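Local atomic coordinates of multiheme cytochrome cf (PDB entry 6QVM), a protein that probably passes electrons along its eleven c-type hemes to extracellular ferric iron while held in the cell-surface S-layer. Residues L100-V105 against K129-Y134; E108-S113 against S118-V123; S255-S260 against Y292-A297. All blocks are in the same frame, centred on the assembly; numbering follows the deposited sequence.

Contact 1 (L100-V105 against K129-Y134)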
ATOM      1  N   LEU A 100     -29.550 -30.643   3.242  1.00 47.19           N
ATOM      2  CA  LEU A 100     -28.872 -31.635   2.406  1.00 49.03           C
ATOM      3  C   LEU A 100     -29.428 -31.615   0.981  1.00 56.81           C
ATOM      4  O   LEU A 100     -29.956 -32.602   0.462  1.00 62.54           O
ATOM      5  CB  LEU A 100     -28.998 -33.022   3.026  1.00 49.81           C
ATOM      6  CG  LEU A 100     -28.225 -33.280   4.320  1.00 50.32           C
ATOM      7  CD1 LEU A 100     -28.549 -34.671   4.841  1.00 53.88           C
ATOM      8  CD2 LEU A 100     -26.729 -33.127   4.083  1.00 45.78           C
ATOM      9  N   THR A 101     -29.304 -30.451   0.353  1.00 67.91           N
ATOM     10  CA  THR A 101     -29.686 -30.312  -1.039  1.00 57.90           C
ATOM     11  C   THR A 101     -28.533 -30.729  -1.944  1.00 57.22           C
ATOM     12  O   THR A 101     -27.366 -30.750  -1.542  1.00 69.47           O
ATOM     13  CB  THR A 101     -30.083 -28.872  -1.353  1.00 55.02           C
ATOM     14  OG1 THR A 101     -28.905 -28.060  -1.404  1.00 62.94           O
ATOM     15  CG2 THR A 101     -31.022 -28.327  -0.280  1.00 57.87           C
ATOM     16  N   GLU A 102     -28.881 -31.074  -3.186  1.00 58.99           N
ATOM     17  CA  GLU A 102     -27.850 -31.278  -4.196  1.00 57.61           C
ATOM     18  C   GLU A 102     -26.983 -30.036  -4.326  1.00 61.73           C
ATOM     19  O   GLU A 102     -25.769 -30.134  -4.526  1.00 62.93           O
ATOM     20  CB  GLU A 102     -28.477 -31.624  -5.542  1.00 67.56           C
ATOM     21  CG  GLU A 102     -29.269 -32.896  -5.559  1.00 73.09           C
ATOM     22  CD  GLU A 102     -29.533 -33.372  -6.974  1.00 80.53           C
ATOM     23  OE1 GLU A 102     -29.676 -34.598  -7.177  1.00 73.19           O
ATOM     24  OE2 GLU A 102     -29.590 -32.509  -7.881  1.00 69.06           O
ATOM     25  N   ALA A 103     -27.598 -28.857  -4.205  1.00 50.12           N
ATOM     26  CA  ALA A 103     -26.870 -27.598  -4.329  1.00 56.63           C
ATOM     27  C   ALA A 103     -25.781 -27.483  -3.265  1.00 55.85           C
ATOM     28  O   ALA A 103     -24.606 -27.252  -3.578  1.00 50.02           O
ATOM     29  CB  ALA A 103     -27.847 -26.427  -4.243  1.00 51.33           C
ATOM     30  N   ASN A 104     -26.153 -27.663  -1.994  1.00 49.24           N
ATOM     31  CA  ASN A 104     -25.182 -27.532  -0.909  1.00 51.97           C
ATOM     32  C   ASN A 104     -24.058 -28.554  -1.037  1.00 54.96           C
ATOM     33  O   ASN A 104     -22.891 -28.238  -0.775  1.00 53.33           O
ATOM     34  CB  ASN A 104     -25.877 -27.670   0.444  1.00 45.10           C
ATOM     35  CG  ASN A 104     -26.703 -26.456   0.799  1.00 40.34           C
ATOM     36  OD1 ASN A 104     -26.496 -25.365   0.266  1.00 44.60           O
ATOM     37  ND2 ASN A 104     -27.642 -26.636   1.715  1.00 47.98           N
ATOM     38  N   VAL A 105     -24.386 -29.780  -1.452  1.00 44.79           N
ATOM     39  CA  VAL A 105     -23.357 -30.802  -1.614  1.00 45.37           C
ATOM     40  C   VAL A 105     -22.391 -30.421  -2.730  1.00 50.03           C
ATOM     41  O   VAL A 105     -21.171 -30.558  -2.586  1.00 55.31           O
ATOM     42  CB  VAL A 105     -24.003 -32.176  -1.863  1.00 36.67           C
ATOM     43  CG1 VAL A 105     -22.937 -33.225  -2.130  1.00 33.17           C
ATOM     44  CG2 VAL A 105     -24.861 -32.578  -0.680  1.00 37.03           C
ATOM     45  N   LYS A 129     -28.925 -41.116  -2.527  1.00 49.11           N
ATOM     46  CA  LYS A 129     -27.755 -41.974  -2.395  1.00 51.09           C
ATOM     47  C   LYS A 129     -27.052 -42.180  -3.729  1.00 56.20           C
ATOM     48  O   LYS A 129     -25.824 -42.320  -3.767  1.00 64.75           O
ATOM     49  CB  LYS A 129     -28.180 -43.311  -1.787  1.00 54.32           C
ATOM     50  CG  LYS A 129     -27.045 -44.227  -1.364  1.00 48.66           C
ATOM     51  CD  LYS A 129     -27.507 -45.102  -0.216  1.00 60.01           C
ATOM     52  CE  LYS A 129     -26.527 -46.211   0.098  1.00 51.49           C
ATOM     53  NZ  LYS A 129     -27.007 -46.997   1.265  1.00 67.33           N
ATOM     54  N   GLN A 130     -27.799 -42.184  -4.833  1.00 56.98           N
ATOM     55  CA  GLN A 130     -27.170 -42.451  -6.120  1.00 58.67           C
ATOM     56  C   GLN A 130     -26.495 -41.205  -6.680  1.00 57.41           C
ATOM     57  O   GLN A 130     -25.434 -41.307  -7.301  1.00 57.45           O
ATOM     58  CB  GLN A 130     -28.190 -43.008  -7.115  1.00 55.57           C
ATOM     59  CG  GLN A 130     -29.283 -42.031  -7.532  1.00 57.93           C
ATOM     60  CD  GLN A 130     -30.251 -42.632  -8.524  1.00 64.73           C
ATOM     61  OE1 GLN A 130     -29.858 -43.086  -9.598  1.00 55.56           O
ATOM     62  NE2 GLN A 130     -31.528 -42.652  -8.164  1.00 52.23           N
ATOM     63  N   ARG A 131     -27.073 -40.023  -6.461  1.00 56.31           N
ATOM     64  CA  ARG A 131     -26.421 -38.831  -6.981  1.00 63.26           C
ATOM     65  C   ARG A 131     -25.324 -38.328  -6.053  1.00 59.28           C
ATOM     66  O   ARG A 131     -24.433 -37.598  -6.499  1.00 59.82           O
ATOM     67  CB  ARG A 131     -27.454 -37.744  -7.275  1.00 67.93           C
ATOM     68  CG  ARG A 131     -27.773 -37.689  -8.767  1.00 71.19           C
ATOM     69  CD  ARG A 131     -28.836 -36.699  -9.168  1.00 73.78           C
ATOM     70  NE  ARG A 131     -28.333 -35.340  -9.384  1.00 74.25           N
ATOM     71  CZ  ARG A 131     -27.456 -34.991 -10.327  1.00 68.34           C
ATOM     72  NH1 ARG A 131     -27.082 -33.725 -10.455  1.00 71.95           N
ATOM     73  NH2 ARG A 131     -26.945 -35.897 -11.147  1.00 55.31           N
ATOM     74  N   LEU A 132     -25.357 -38.712  -4.775  1.00 53.91           N
ATOM     75  CA  LEU A 132     -24.181 -38.513  -3.936  1.00 52.61           C
ATOM     76  C   LEU A 132     -23.003 -39.319  -4.462  1.00 51.26           C
ATOM     77  O   LEU A 132     -21.867 -38.833  -4.479  1.00 55.73           O
ATOM     78  CB  LEU A 132     -24.481 -38.895  -2.488  1.00 53.20           C
ATOM     79  CG  LEU A 132     -23.265 -38.895  -1.551  1.00 48.28           C
ATOM     80  CD1 LEU A 132     -22.704 -37.485  -1.391  1.00 38.20           C
ATOM     81  CD2 LEU A 132     -23.607 -39.501  -0.196  1.00 55.58           C
ATOM     82  N   ALA A 133     -23.254 -40.560  -4.892  1.00 50.02           N
ATOM     83  CA  ALA A 133     -22.192 -41.372  -5.475  1.00 59.32           C
ATOM     84  C   ALA A 133     -21.680 -40.768  -6.776  1.00 62.58           C
ATOM     85  O   ALA A 133     -20.495 -40.905  -7.100  1.00 65.50           O
ATOM     86  CB  ALA A 133     -22.688 -42.799  -5.705  1.00 59.31           C
ATOM     87  N   TYR A 134     -22.553 -40.097  -7.529  1.00 66.54           N
ATOM     88  CA  TYR A 134     -22.135 -39.428  -8.756  1.00 67.41           C
ATOM     89  C   TYR A 134     -21.284 -38.203  -8.447  1.00 60.69           C
ATOM     90  O   TYR A 134     -20.155 -38.075  -8.937  1.00 64.89           O
ATOM     91  CB  TYR A 134     -23.368 -39.047  -9.575  1.00 73.34           C
ATOM     92  CG  TYR A 134     -23.083 -38.253 -10.831  1.00 81.27           C
ATOM     93  CD1 TYR A 134     -22.353 -38.806 -11.879  1.00 79.03           C
ATOM     94  CD2 TYR A 134     -23.575 -36.960 -10.983  1.00 81.78           C
ATOM     95  CE1 TYR A 134     -22.106 -38.084 -13.036  1.00 73.63           C
ATOM     96  CE2 TYR A 134     -23.336 -36.231 -12.133  1.00 80.51           C
ATOM     97  CZ  TYR A 134     -22.602 -36.797 -13.156  1.00 70.38           C
ATOM     98  OH  TYR A 134     -22.363 -36.070 -14.300  1.00 75.03           O
TER
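Glu102 and Arg131 form a salt bridge between two helices, joining the first turn of helix 102-113 to the first turn of helix 129-139. The two helices lie in a helical region that is probably part of the S-layer-binding module.

The charged contact is a single hydrogen-bonded ion pair. Arg131 NE donates to Glu102 OE1 at 2.7 Å, with a bent N-H...O angle of 134°. The oxygen lies at the edge of the guanidinium, close to its plane. The nitrogen, in turn, stands 40° above the carboxylate plane. Glu102 reaches over with an extended chain, while Arg131 is turned about its CG-CD bond (chi3 85°), which brings NE to the oxygen. The other carboxylate oxygen, OE2, accepts from Ser124 N, so both oxygens are bonded. A leucine in place of Arg131 would probably leave buried Glu102 OE1 without its positive partner.

The apolar contact is a loose one. Val105 CG1 meets Leu132 CD1 at 4.3 Å, and Phe135, one turn further on, touches both Glu102 and Val105.

The helix start is fixed by its N-cap. Thr101 OG1 accepts from Asn104 N at 2.8 Å in a nearly straight bond.

Contact 2 (E108-S113 against S118-V123)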
ATOM      1  N   GLU A 108     -20.004 -27.439  -1.728  1.00 43.85           N
ATOM      2  CA  GLU A 108     -18.877 -27.827  -0.887  1.00 39.96           C
ATOM      3  C   GLU A 108     -17.949 -28.808  -1.594  1.00 37.61           C
ATOM      4  O   GLU A 108     -16.725 -28.701  -1.464  1.00 45.15           O
ATOM      5  CB  GLU A 108     -19.379 -28.416   0.427  1.00 43.16           C
ATOM      6  CG  GLU A 108     -19.704 -27.375   1.492  1.00 48.74           C
ATOM      7  CD  GLU A 108     -18.472 -26.622   1.968  1.00 57.82           C
ATOM      8  OE1 GLU A 108     -18.223 -25.504   1.471  1.00 54.04           O
ATOM      9  OE2 GLU A 108     -17.741 -27.157   2.829  1.00 58.57           O
ATOM     10  N   PHE A 109     -18.507 -29.776  -2.327  1.00 53.01           N
ATOM     11  CA  PHE A 109     -17.674 -30.682  -3.112  1.00 53.91           C
ATOM     12  C   PHE A 109     -16.846 -29.913  -4.134  1.00 54.60           C
ATOM     13  O   PHE A 109     -15.678 -30.240  -4.369  1.00 44.93           O
ATOM     14  CB  PHE A 109     -18.540 -31.737  -3.806  1.00 53.22           C
ATOM     15  CG  PHE A 109     -18.874 -32.925  -2.940  1.00 53.54           C
ATOM     16  CD1 PHE A 109     -19.203 -32.762  -1.604  1.00 55.34           C
ATOM     17  CD2 PHE A 109     -18.868 -34.204  -3.471  1.00 56.13           C
ATOM     18  CE1 PHE A 109     -19.508 -33.858  -0.808  1.00 58.71           C
ATOM     19  CE2 PHE A 109     -19.176 -35.302  -2.685  1.00 57.81           C
ATOM     20  CZ  PHE A 109     -19.492 -35.129  -1.350  1.00 50.21           C
ATOM     21  N   ALA A 110     -17.430 -28.880  -4.744  1.00 53.67           N
ATOM     22  CA  ALA A 110     -16.680 -28.066  -5.694  1.00 60.75           C
ATOM     23  C   ALA A 110     -15.594 -27.263  -4.991  1.00 59.02           C
ATOM     24  O   ALA A 110     -14.437 -27.254  -5.427  1.00 54.19           O
ATOM     25  CB  ALA A 110     -17.626 -27.143  -6.458  1.00 61.04           C
ATOM     26  N   ARG A 111     -15.942 -26.588  -3.894  1.00 48.59           N
ATOM     27  CA  ARG A 111     -14.972 -25.745  -3.201  1.00 51.18           C
ATOM     28  C   ARG A 111     -13.720 -26.526  -2.816  1.00 47.48           C
ATOM     29  O   ARG A 111     -12.593 -26.086  -3.073  1.00 50.14           O
ATOM     30  CB  ARG A 111     -15.608 -25.131  -1.957  1.00 48.20           C
ATOM     31  CG  ARG A 111     -14.600 -24.404  -1.072  1.00 42.24           C
ATOM     32  CD  ARG A 111     -15.206 -23.907   0.224  1.00 38.41           C
ATOM     33  NE  ARG A 111     -15.534 -24.984   1.159  1.00 40.81           N
ATOM     34  CZ  ARG A 111     -14.639 -25.654   1.885  1.00 38.69           C
ATOM     35  NH1 ARG A 111     -13.351 -25.370   1.782  1.00 35.22           N
ATOM     36  NH2 ARG A 111     -15.026 -26.606   2.724  1.00 39.46           N
ATOM     37  N   VAL A 112     -13.905 -27.683  -2.176  1.00 47.21           N
ATOM     38  CA  VAL A 112     -12.766 -28.427  -1.653  1.00 45.74           C
ATOM     39  C   VAL A 112     -11.933 -29.005  -2.792  1.00 52.30           C
ATOM     40  O   VAL A 112     -10.697 -29.036  -2.724  1.00 55.97           O
ATOM     41  CB  VAL A 112     -13.250 -29.511  -0.671  1.00 40.32           C
ATOM     42  CG1 VAL A 112     -12.102 -30.431  -0.271  1.00 35.55           C
ATOM     43  CG2 VAL A 112     -13.866 -28.858   0.545  1.00 37.93           C
ATOM     44  N   SER A 113     -12.589 -29.445  -3.864  1.00 59.78           N
ATOM     45  CA  SER A 113     -11.877 -30.065  -4.976  1.00 62.40           C
ATOM     46  C   SER A 113     -11.211 -29.051  -5.902  1.00 60.00           C
ATOM     47  O   SER A 113     -10.257 -29.402  -6.602  1.00 63.83           O
ATOM     48  CB  SER A 113     -12.836 -30.954  -5.775  1.00 47.83           C
ATOM     49  OG  SER A 113     -13.953 -30.212  -6.232  1.00 52.10           O
ATOM     50  N   SER A 118     -20.133 -26.289 -12.112  1.00103.91           N
ATOM     51  CA  SER A 118     -20.795 -26.768 -13.320  1.00 96.67           C
ATOM     52  C   SER A 118     -20.339 -28.166 -13.712  1.00 93.21           C
ATOM     53  O   SER A 118     -21.103 -28.903 -14.350  1.00120.15           O
ATOM     54  CB  SER A 118     -20.543 -25.805 -14.478  1.00 87.11           C
ATOM     55  OG  SER A 118     -19.161 -25.732 -14.782  1.00 74.16           O
ATOM     56  N   ALA A 119     -19.116 -28.550 -13.337  1.00 71.23           N
ATOM     57  CA  ALA A 119     -18.633 -29.892 -13.648  1.00 64.84           C
ATOM     58  C   ALA A 119     -19.518 -30.977 -13.047  1.00 70.37           C
ATOM     59  O   ALA A 119     -19.404 -32.144 -13.435  1.00 75.98           O
ATOM     60  CB  ALA A 119     -17.195 -30.062 -13.162  1.00 46.63           C
ATOM     61  N   PHE A 120     -20.404 -30.615 -12.118  1.00 63.87           N
ATOM     62  CA  PHE A 120     -21.339 -31.557 -11.520  1.00 69.37           C
ATOM     63  C   PHE A 120     -22.696 -31.558 -12.211  1.00 71.36           C
ATOM     64  O   PHE A 120     -23.479 -32.494 -12.008  1.00 84.63           O
ATOM     65  CB  PHE A 120     -21.506 -31.248 -10.029  1.00 69.72           C
ATOM     66  CG  PHE A 120     -20.220 -31.312  -9.249  1.00 53.48           C
ATOM     67  CD1 PHE A 120     -19.319 -30.256  -9.274  1.00 53.39           C
ATOM     68  CD2 PHE A 120     -19.912 -32.429  -8.491  1.00 50.19           C
ATOM     69  CE1 PHE A 120     -18.132 -30.319  -8.561  1.00 37.26           C
ATOM     70  CE2 PHE A 120     -18.730 -32.496  -7.774  1.00 52.44           C
ATOM     71  CZ  PHE A 120     -17.838 -31.441  -7.810  1.00 47.06           C
ATOM     72  N   GLY A 121     -22.990 -30.531 -13.014  1.00 74.50           N
ATOM     73  CA  GLY A 121     -24.175 -30.523 -13.846  1.00 61.15           C
ATOM     74  C   GLY A 121     -25.379 -29.891 -13.174  1.00 69.74           C
ATOM     75  O   GLY A 121     -25.311 -29.320 -12.081  1.00 75.28           O
ATOM     76  N   LYS A 122     -26.515 -30.004 -13.864  1.00 89.70           N
ATOM     77  CA  LYS A 122     -27.776 -29.496 -13.340  1.00 97.63           C
ATOM     78  C   LYS A 122     -28.085 -30.145 -11.998  1.00 89.89           C
ATOM     79  O   LYS A 122     -27.703 -31.289 -11.733  1.00 75.71           O
ATOM     80  CB  LYS A 122     -28.911 -29.761 -14.333  1.00105.32           C
ATOM     81  CG  LYS A 122     -30.023 -28.729 -14.314  1.00109.81           C
ATOM     82  CD  LYS A 122     -29.815 -27.664 -15.376  1.00114.42           C
ATOM     83  N   VAL A 123     -28.784 -29.401 -11.146  1.00 64.55           N
ATOM     84  CA  VAL A 123     -28.893 -29.731  -9.729  1.00 67.41           C
ATOM     85  C   VAL A 123     -30.262 -29.295  -9.227  1.00 63.25           C
ATOM     86  O   VAL A 123     -30.710 -28.183  -9.525  1.00 69.36           O
ATOM     87  CB  VAL A 123     -27.763 -29.048  -8.928  1.00 73.37           C
ATOM     88  CG1 VAL A 123     -28.221 -28.678  -7.528  1.00 62.11           C
ATOM     89  CG2 VAL A 123     -26.519 -29.935  -8.884  1.00 55.66           C
TER
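Phe120 points its ring at the last turns of helix 102-113 and meets Phe109, Ala110 and Ser113. It lies in the loop that follows this helix and folds back over it. Its CG is anti to the carbonyl carbon (chi1 -59°), and CB and CG carry the ring toward the helix. Contact begins beyond CD1 and CD2, at the outer half of the ring. CE1 sits 3.8 Å from Ala110 CB and nearly as close to Ala110 CA. CE2 meets Phe109 CB at 4.0 Å. CZ, the far end, is 4.0 Å from Ala110 N and also touches Phe109 CB. Ser113 OG stands at the ring edge, 4.4 Å from Phe120 CZ. The ring thus rests on both backbone and CB atoms of the helix.

The Ser113 hydroxyl is turned back to its own helix and donates to Phe109 O. That oxygen also accepts from Ser113 N, so two donors of one residue share it. Elsewhere on the same helix, Arg111 grips Glu108 side-on. Arg111 NE reaches Glu108 OE1 and NH2 reaches OE2, each at 2.8 Å and almost straight. Arg80 also pairs with Glu108, and Glu79 with Arg111.

Phe120 is wedged between two helices: Val106 of helix 102-113 also touches it, and Phe135 and Val138 of helix 129-139 pack against it. The Phe109 side chain touches Leu136 and Ala139 of that second helix.

Contact 3 (S255-S260 against Y292-A297)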
ATOM      1  N   SER A 255      -8.668  -5.293 -28.245  1.00 36.08           N
ATOM      2  CA  SER A 255      -8.263  -4.964 -29.605  1.00 36.02           C
ATOM      3  C   SER A 255      -7.867  -3.502 -29.767  1.00 33.13           C
ATOM      4  O   SER A 255      -7.781  -3.017 -30.899  1.00 38.95           O
ATOM      5  CB  SER A 255      -9.367  -5.334 -30.592  1.00 30.93           C
ATOM      6  OG  SER A 255     -10.638  -4.986 -30.077  1.00 38.22           O
ATOM      7  N   MET A 256      -7.595  -2.791 -28.666  1.00 40.73           N
ATOM      8  CA  MET A 256      -7.270  -1.371 -28.763  1.00 37.50           C
ATOM      9  C   MET A 256      -5.800  -1.110 -29.054  1.00 39.21           C
ATOM     10  O   MET A 256      -5.413   0.056 -29.174  1.00 37.13           O
ATOM     11  CB  MET A 256      -7.674  -0.625 -27.485  1.00 44.36           C
ATOM     12  CG  MET A 256      -7.098  -1.208 -26.217  1.00 54.79           C
ATOM     13  SD  MET A 256      -6.656   0.014 -24.982  1.00 72.33           S
ATOM     14  CE  MET A 256      -5.075   0.558 -25.618  1.00 45.61           C
ATOM     15  N   LEU A 257      -4.977  -2.153 -29.164  1.00 35.46           N
ATOM     16  CA  LEU A 257      -3.590  -1.947 -29.550  1.00 38.25           C
ATOM     17  C   LEU A 257      -3.413  -1.825 -31.056  1.00 37.25           C
ATOM     18  O   LEU A 257      -2.308  -1.508 -31.508  1.00 39.39           O
ATOM     19  CB  LEU A 257      -2.721  -3.083 -29.008  1.00 35.90           C
ATOM     20  CG  LEU A 257      -2.729  -3.132 -27.482  1.00 41.30           C
ATOM     21  CD1 LEU A 257      -1.831  -4.233 -26.943  1.00 27.14           C
ATOM     22  CD2 LEU A 257      -2.329  -1.771 -26.936  1.00 33.17           C
ATOM     23  N   LEU A 258      -4.475  -2.061 -31.828  1.00 39.87           N
ATOM     24  CA  LEU A 258      -4.460  -1.935 -33.283  1.00 44.89           C
ATOM     25  C   LEU A 258      -3.307  -2.742 -33.881  1.00 43.39           C
ATOM     26  O   LEU A 258      -2.423  -2.216 -34.554  1.00 39.04           O
ATOM     27  CB  LEU A 258      -4.398  -0.461 -33.692  1.00 44.98           C
ATOM     28  CG  LEU A 258      -5.465   0.410 -33.023  1.00 61.18           C
ATOM     29  CD1 LEU A 258      -5.340   1.859 -33.455  1.00 51.24           C
ATOM     30  CD2 LEU A 258      -6.860  -0.136 -33.308  1.00 55.63           C
ATOM     31  N   TRP A 259      -3.333  -4.047 -33.600  1.00 42.00           N
ATOM     32  CA  TRP A 259      -2.213  -4.921 -33.943  1.00 46.79           C
ATOM     33  C   TRP A 259      -1.954  -4.975 -35.442  1.00 44.25           C
ATOM     34  O   TRP A 259      -0.800  -5.127 -35.863  1.00 52.94           O
ATOM     35  CB  TRP A 259      -2.467  -6.328 -33.406  1.00 38.40           C
ATOM     36  CG  TRP A 259      -2.128  -6.485 -31.956  1.00 39.82           C
ATOM     37  CD1 TRP A 259      -3.004  -6.623 -30.922  1.00 42.15           C
ATOM     38  CD2 TRP A 259      -0.818  -6.498 -31.378  1.00 37.35           C
ATOM     39  NE1 TRP A 259      -2.321  -6.728 -29.736  1.00 39.63           N
ATOM     40  CE2 TRP A 259      -0.976  -6.657 -29.988  1.00 41.51           C
ATOM     41  CE3 TRP A 259       0.473  -6.391 -31.901  1.00 39.45           C
ATOM     42  CZ2 TRP A 259       0.110  -6.720 -29.116  1.00 42.56           C
ATOM     43  CZ3 TRP A 259       1.549  -6.452 -31.036  1.00 43.69           C
ATOM     44  CH2 TRP A 259       1.361  -6.620 -29.659  1.00 36.37           C
ATOM     45  N   SER A 260      -3.000  -4.843 -36.264  1.00 47.30           N
ATOM     46  CA  SER A 260      -2.802  -4.897 -37.709  1.00 47.24           C
ATOM     47  C   SER A 260      -1.953  -3.742 -38.218  1.00 57.56           C
ATOM     48  O   SER A 260      -1.452  -3.809 -39.343  1.00 69.21           O
ATOM     49  CB  SER A 260      -4.144  -4.907 -38.433  1.00 49.71           C
ATOM     50  OG  SER A 260      -4.881  -3.735 -38.150  1.00 47.94           O
ATOM     51  N   TYR A 292       8.940  -1.851 -30.993  1.00 44.49           N
ATOM     52  CA  TYR A 292       7.919  -0.818 -30.883  1.00 46.21           C
ATOM     53  C   TYR A 292       7.403  -0.706 -29.455  1.00 40.20           C
ATOM     54  O   TYR A 292       7.343  -1.691 -28.716  1.00 40.81           O
ATOM     55  CB  TYR A 292       6.721  -1.084 -31.804  1.00 39.04           C
ATOM     56  CG  TYR A 292       6.977  -0.918 -33.281  1.00 48.06           C
ATOM     57  CD1 TYR A 292       7.822   0.074 -33.765  1.00 52.90           C
ATOM     58  CD2 TYR A 292       6.352  -1.752 -34.196  1.00 49.35           C
ATOM     59  CE1 TYR A 292       8.041   0.221 -35.124  1.00 55.55           C
ATOM     60  CE2 TYR A 292       6.561  -1.614 -35.551  1.00 56.43           C
ATOM     61  CZ  TYR A 292       7.405  -0.627 -36.013  1.00 69.40           C
ATOM     62  OH  TYR A 292       7.612  -0.493 -37.369  1.00 67.16           O
ATOM     63  N   ALA A 293       7.030   0.513 -29.081  1.00 36.18           N
ATOM     64  CA  ALA A 293       6.198   0.773 -27.920  1.00 35.26           C
ATOM     65  C   ALA A 293       4.856   1.311 -28.401  1.00 40.38           C
ATOM     66  O   ALA A 293       4.719   1.742 -29.548  1.00 40.37           O
ATOM     67  CB  ALA A 293       6.870   1.769 -26.968  1.00 24.42           C
ATOM     68  N   PHE A 294       3.858   1.276 -27.524  1.00 33.80           N
ATOM     69  CA  PHE A 294       2.544   1.823 -27.834  1.00 31.48           C
ATOM     70  C   PHE A 294       2.355   3.106 -27.040  1.00 34.00           C
ATOM     71  O   PHE A 294       2.391   3.088 -25.805  1.00 37.52           O
ATOM     72  CB  PHE A 294       1.428   0.829 -27.523  1.00 35.32           C
ATOM     73  CG  PHE A 294       0.098   1.217 -28.104  1.00 36.88           C
ATOM     74  CD1 PHE A 294      -0.806   1.961 -27.368  1.00 32.23           C
ATOM     75  CD2 PHE A 294      -0.242   0.844 -29.392  1.00 39.02           C
ATOM     76  CE1 PHE A 294      -2.029   2.325 -27.903  1.00 35.37           C
ATOM     77  CE2 PHE A 294      -1.460   1.210 -29.938  1.00 35.89           C
ATOM     78  CZ  PHE A 294      -2.355   1.951 -29.192  1.00 30.36           C
ATOM     79  N   ASP A 295       2.159   4.214 -27.748  1.00 35.94           N
ATOM     80  CA  ASP A 295       1.914   5.509 -27.123  1.00 41.08           C
ATOM     81  C   ASP A 295       0.413   5.673 -26.900  1.00 38.77           C
ATOM     82  O   ASP A 295      -0.357   5.701 -27.863  1.00 39.97           O
ATOM     83  CB  ASP A 295       2.472   6.630 -27.998  1.00 48.41           C
ATOM     84  CG  ASP A 295       2.386   7.992 -27.337  1.00 54.91           C
ATOM     85  OD1 ASP A 295       1.264   8.535 -27.227  1.00 66.55           O
ATOM     86  OD2 ASP A 295       3.441   8.520 -26.923  1.00 67.45           O
ATOM     87  N   LYS A 296      -0.001   5.798 -25.634  1.00 42.10           N
ATOM     88  CA  LYS A 296      -1.428   5.826 -25.327  1.00 40.24           C
ATOM     89  C   LYS A 296      -2.093   7.116 -25.787  1.00 42.27           C
ATOM     90  O   LYS A 296      -3.276   7.099 -26.145  1.00 49.41           O
ATOM     91  CB  LYS A 296      -1.646   5.622 -23.826  1.00 33.92           C
ATOM     92  CG  LYS A 296      -1.262   4.234 -23.331  1.00 40.80           C
ATOM     93  CD  LYS A 296      -1.510   4.057 -21.843  1.00 28.45           C
ATOM     94  CE  LYS A 296      -1.318   2.606 -21.442  1.00 33.08           C
ATOM     95  NZ  LYS A 296      -1.462   2.394 -19.977  1.00 37.74           N
ATOM     96  N   ALA A 297      -1.364   8.235 -25.792  1.00 33.99           N
ATOM     97  CA  ALA A 297      -1.991   9.511 -26.112  1.00 48.86           C
ATOM     98  C   ALA A 297      -2.314   9.610 -27.596  1.00 52.34           C
ATOM     99  O   ALA A 297      -3.428   9.998 -27.964  1.00 45.05           O
ATOM    100  CB  ALA A 297      -1.101  10.666 -25.664  1.00 38.80           C
TER
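A type I beta turn, Ser255 to Leu258, packs against strand 292-295 of an antiparallel sheet, with Phe294 as the strand's contact residue. The strand lies in a region with a partial match to the cytochrome c554 and c-prime family. The Phe294 side chain is about 11 Å from a bound heme c.

Leu257 makes the main side-chain contact. Its CD2 lies over the face of the Phe294 ring as a CH-pi contact, 4.0 Å from the centroid and 8° off the ring normal. Phe294 reaches the turn with CG anti to its backbone N (chi1 -167°). Turn carbonyls meet the far end of the ring. Leu257 O is 3.3 Å from Phe294 CE2, and Met256 O is 3.6 Å from Phe294 CZ. Met256 adds its methyl, with CE 4.2 Å from Phe294 CE1. A kink in its chain (chi3 -80°) brings the methyl round to the ring. Leu257 CB also sits above the rim of the Trp259 ring.

Strands on either side of 292-295 complete the surroundings. Leu280 of strand 279-284 touches Leu257 and Phe294. Trp301 of strand 300-303 meets the Phe294 ring edge-to-face, and its NE1 donates to Leu258 O.

How the contacts relate
Contacts 1 and 2 share helix 102-113 and form one unit, with centres about 10 Å apart. Contact 1 fixes the start of that helix to helix 129-139, and contact 2 folds the following loop onto its end. They touch directly: Arg131 NH1 lies 2.8 Å from Lys122 O. Both are buried, yet contact 1 rests on a charge pair and contact 2 on an aromatic ring against helix atoms. Contact 3 stands apart, its centre about 51 Å from that of contact 1 and 41 Å from that of contact 2. It joins a turn to a strand near a heme. Phe294 and Leu257 are buried, while Met256 is exposed at its edge.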